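Local coordinates for beta-lactamase-like protein (Novosphingobium pentaromativorans US6-1, PDB 6AUF), which probably hydrolyses beta-lactam antibiotics as a class B3 metallo-beta-lactamase, using a pair of zinc ions, at residues V66-G71 / G173-T178. Numbering follows the deposited sequence.
Sequences VTSDDG and GRLALT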
ATOM      1  N   VAL A  66      -7.545   9.904   3.012  1.00 70.21           N
ATOM      2  CA  VAL A  66      -7.906  10.014   4.417  1.00 67.22           C
ATOM      3  C   VAL A  66      -8.146  11.485   4.700  1.00 76.27           C
ATOM      4  O   VAL A  66      -7.228  12.303   4.566  1.00 77.37           O
ATOM      5  CB  VAL A  66      -6.817   9.425   5.331  1.00 59.00           C
ATOM      6  CG1 VAL A  66      -7.092   9.753   6.765  1.00 60.44           C
ATOM      7  CG2 VAL A  66      -6.758   7.919   5.163  1.00 56.52           C
ATOM      8  N   THR A  67      -9.378  11.825   5.061  1.00 84.31           N
ATOM      9  CA  THR A  67      -9.851  13.199   4.999  1.00 85.51           C
ATOM     10  C   THR A  67     -10.010  13.824   6.383  1.00 83.39           C
ATOM     11  O   THR A  67     -10.376  13.163   7.361  1.00 79.72           O
ATOM     12  CB  THR A  67     -11.177  13.265   4.242  1.00 87.77           C
ATOM     13  OG1 THR A  67     -12.001  12.170   4.652  1.00 92.85           O
ATOM     14  CG2 THR A  67     -10.947  13.185   2.735  1.00 84.44           C
ATOM     15  N   SER A  68      -9.719  15.120   6.443  1.00 76.55           N
ATOM     16  CA  SER A  68      -9.993  15.942   7.605  1.00 84.88           C
ATOM     17  C   SER A  68     -10.329  17.336   7.105  1.00 90.13           C
ATOM     18  O   SER A  68     -10.064  17.678   5.950  1.00 94.66           O
ATOM     19  CB  SER A  68      -8.797  16.001   8.564  1.00 92.45           C
ATOM     20  OG  SER A  68      -7.851  16.976   8.143  1.00 93.32           O
ATOM     21  N   ASP A  69     -10.910  18.148   7.985  1.00 90.06           N
ATOM     22  CA  ASP A  69     -11.054  19.560   7.649  1.00101.58           C
ATOM     23  C   ASP A  69      -9.695  20.224   7.508  1.00108.99           C
ATOM     24  O   ASP A  69      -9.538  21.160   6.719  1.00110.63           O
ATOM     25  CB  ASP A  69     -11.885  20.267   8.713  1.00111.86           C
ATOM     26  CG  ASP A  69     -13.176  19.545   9.002  1.00123.08           C
ATOM     27  OD1 ASP A  69     -13.825  19.094   8.029  1.00129.50           O
ATOM     28  OD2 ASP A  69     -13.530  19.408  10.196  1.00123.71           O
ATOM     29  N   ASP A  70      -8.701  19.737   8.254  1.00113.96           N
ATOM     30  CA  ASP A  70      -7.344  20.268   8.280  1.00111.48           C
ATOM     31  C   ASP A  70      -6.536  19.895   7.048  1.00106.81           C
ATOM     32  O   ASP A  70      -5.353  20.246   6.972  1.00107.47           O
ATOM     33  CB  ASP A  70      -6.631  19.771   9.540  1.00113.37           C
ATOM     34  CG  ASP A  70      -7.224  20.351  10.810  1.00119.66           C
ATOM     35  OD1 ASP A  70      -7.591  21.545  10.799  1.00124.60           O
ATOM     36  OD2 ASP A  70      -7.323  19.616  11.817  1.00119.44           O
ATOM     37  N   GLY A  71      -7.140  19.220   6.084  1.00 99.29           N
ATOM     38  CA  GLY A  71      -6.428  18.652   4.960  1.00 88.49           C
ATOM     39  C   GLY A  71      -6.506  17.138   4.973  1.00 84.92           C
ATOM     40  O   GLY A  71      -6.944  16.512   5.939  1.00 93.16           O
ATOM     41  N   GLY A 173      -3.375  17.915  11.381  1.00 81.38           N
ATOM     42  CA  GLY A 173      -4.437  18.229  12.320  1.00 77.76           C
ATOM     43  C   GLY A 173      -4.645  17.056  13.253  1.00 83.92           C
ATOM     44  O   GLY A 173      -3.690  16.467  13.769  1.00 94.46           O
ATOM     45  N   ARG A 174      -5.901  16.679  13.453  1.00 83.79           N
ATOM     46  CA  ARG A 174      -6.223  15.552  14.317  1.00 81.04           C
ATOM     47  C   ARG A 174      -6.006  14.209  13.634  1.00 76.61           C
ATOM     48  O   ARG A 174      -6.172  13.167  14.277  1.00 76.22           O
ATOM     49  CB  ARG A 174      -7.662  15.680  14.807  1.00 85.07           C
ATOM     50  CG  ARG A 174      -7.940  17.043  15.417  1.00 92.35           C
ATOM     51  CD  ARG A 174      -9.226  17.652  14.897  1.00101.16           C
ATOM     52  NE  ARG A 174     -10.399  16.971  15.445  1.00109.29           N
ATOM     53  CZ  ARG A 174     -11.657  17.339  15.223  1.00113.24           C
ATOM     54  NH1 ARG A 174     -12.646  16.654  15.777  1.00114.56           N
ATOM     55  NH2 ARG A 174     -11.934  18.386  14.451  1.00115.27           N
ATOM     56  N   LEU A 175      -5.634  14.207  12.357  1.00 77.37           N
ATOM     57  CA  LEU A 175      -5.214  12.982  11.697  1.00 75.95           C
ATOM     58  C   LEU A 175      -3.897  12.489  12.280  1.00 81.98           C
ATOM     59  O   LEU A 175      -2.991  13.276  12.575  1.00 90.16           O
ATOM     60  CB  LEU A 175      -5.034  13.209  10.202  1.00 80.81           C
ATOM     61  CG  LEU A 175      -6.253  13.470   9.346  1.00 82.06           C
ATOM     62  CD1 LEU A 175      -5.838  13.416   7.895  1.00 90.30           C
ATOM     63  CD2 LEU A 175      -7.272  12.419   9.647  1.00 84.52           C
ATOM     64  N   ALA A 176      -3.789  11.171  12.428  1.00 71.87           N
ATOM     65  CA  ALA A 176      -2.547  10.561  12.885  1.00 65.81           C
ATOM     66  C   ALA A 176      -2.433   9.206  12.197  1.00 62.10           C
ATOM     67  O   ALA A 176      -3.064   8.238  12.628  1.00 66.59           O
ATOM     68  CB  ALA A 176      -2.515  10.428  14.403  1.00 59.94           C
ATOM     69  N   LEU A 177      -1.642   9.152  11.128  1.00 61.75           N
ATOM     70  CA  LEU A 177      -1.321   7.902  10.450  1.00 63.68           C
ATOM     71  C   LEU A 177       0.051   7.429  10.922  1.00 64.91           C
ATOM     72  O   LEU A 177       1.058   8.130  10.752  1.00 69.86           O
ATOM     73  CB  LEU A 177      -1.347   8.074   8.932  1.00 56.74           C
ATOM     74  CG  LEU A 177      -2.707   8.302   8.254  1.00 64.24           C
ATOM     75  CD1 LEU A 177      -3.146   9.774   8.291  1.00 56.50           C
ATOM     76  CD2 LEU A 177      -2.659   7.795   6.815  1.00 61.75           C
ATOM     77  N   THR A 178       0.097   6.252  11.516  1.00 61.67           N
ATOM     78  CA  THR A 178       1.325   5.770  12.127  1.00 56.85           C
ATOM     79  C   THR A 178       1.883   4.595  11.314  1.00 57.52           C
ATOM     80  O   THR A 178       1.154   3.656  10.965  1.00 63.81           O
ATOM     81  CB  THR A 178       1.061   5.450  13.602  1.00 55.38           C
ATOM     82  OG1 THR A 178       1.698   4.229  13.973  1.00 65.83           O
ATOM     83  CG2 THR A 178      -0.448   5.374  13.865  1.00 79.37           C
TER
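T67 OG1 is held by both N52 O and W54 NE1, while T67 O on the same residue touches L175 CD2 at 3.9 Å. A threonine suits this place because its hydroxyl, pointing away from the 173-178 segment, can serve two partners. L175 spreads the two methyls of its fork over the loop: CD1 packs 3.8 Å from both V66 O and G71 O, against backbone carbonyls, and CD2 meets V66 CG1 at 3.9 Å. The beta-branched V66 holds CG1 anti to its backbone N (chi1 170°), which turns that methyl to L175 and also to L177 CD1, 4.2 Å away; all three side chains are buried. S68 opens a type I turn closed by a weak bond from G71 N to S68 O, and its small side chain lets L175 CG come within 3.7 Å of S68 CB.

Outward from these residues, exposed D70 lies beside G173. Glycine presents a bare CA to the carboxylate and readily takes the positive phi of 57°. The guanidinium of R174 stays out of contact with D69 and D70, so any attraction between these opposite charges is probably diffuse.

The contact joins the two sheets of the metallo-beta-lactamase sandwich, away from the zinc sites. L175 and L177 lie against V73 of strand 72-75, and V66 and L177 share W194 of strand 190-197.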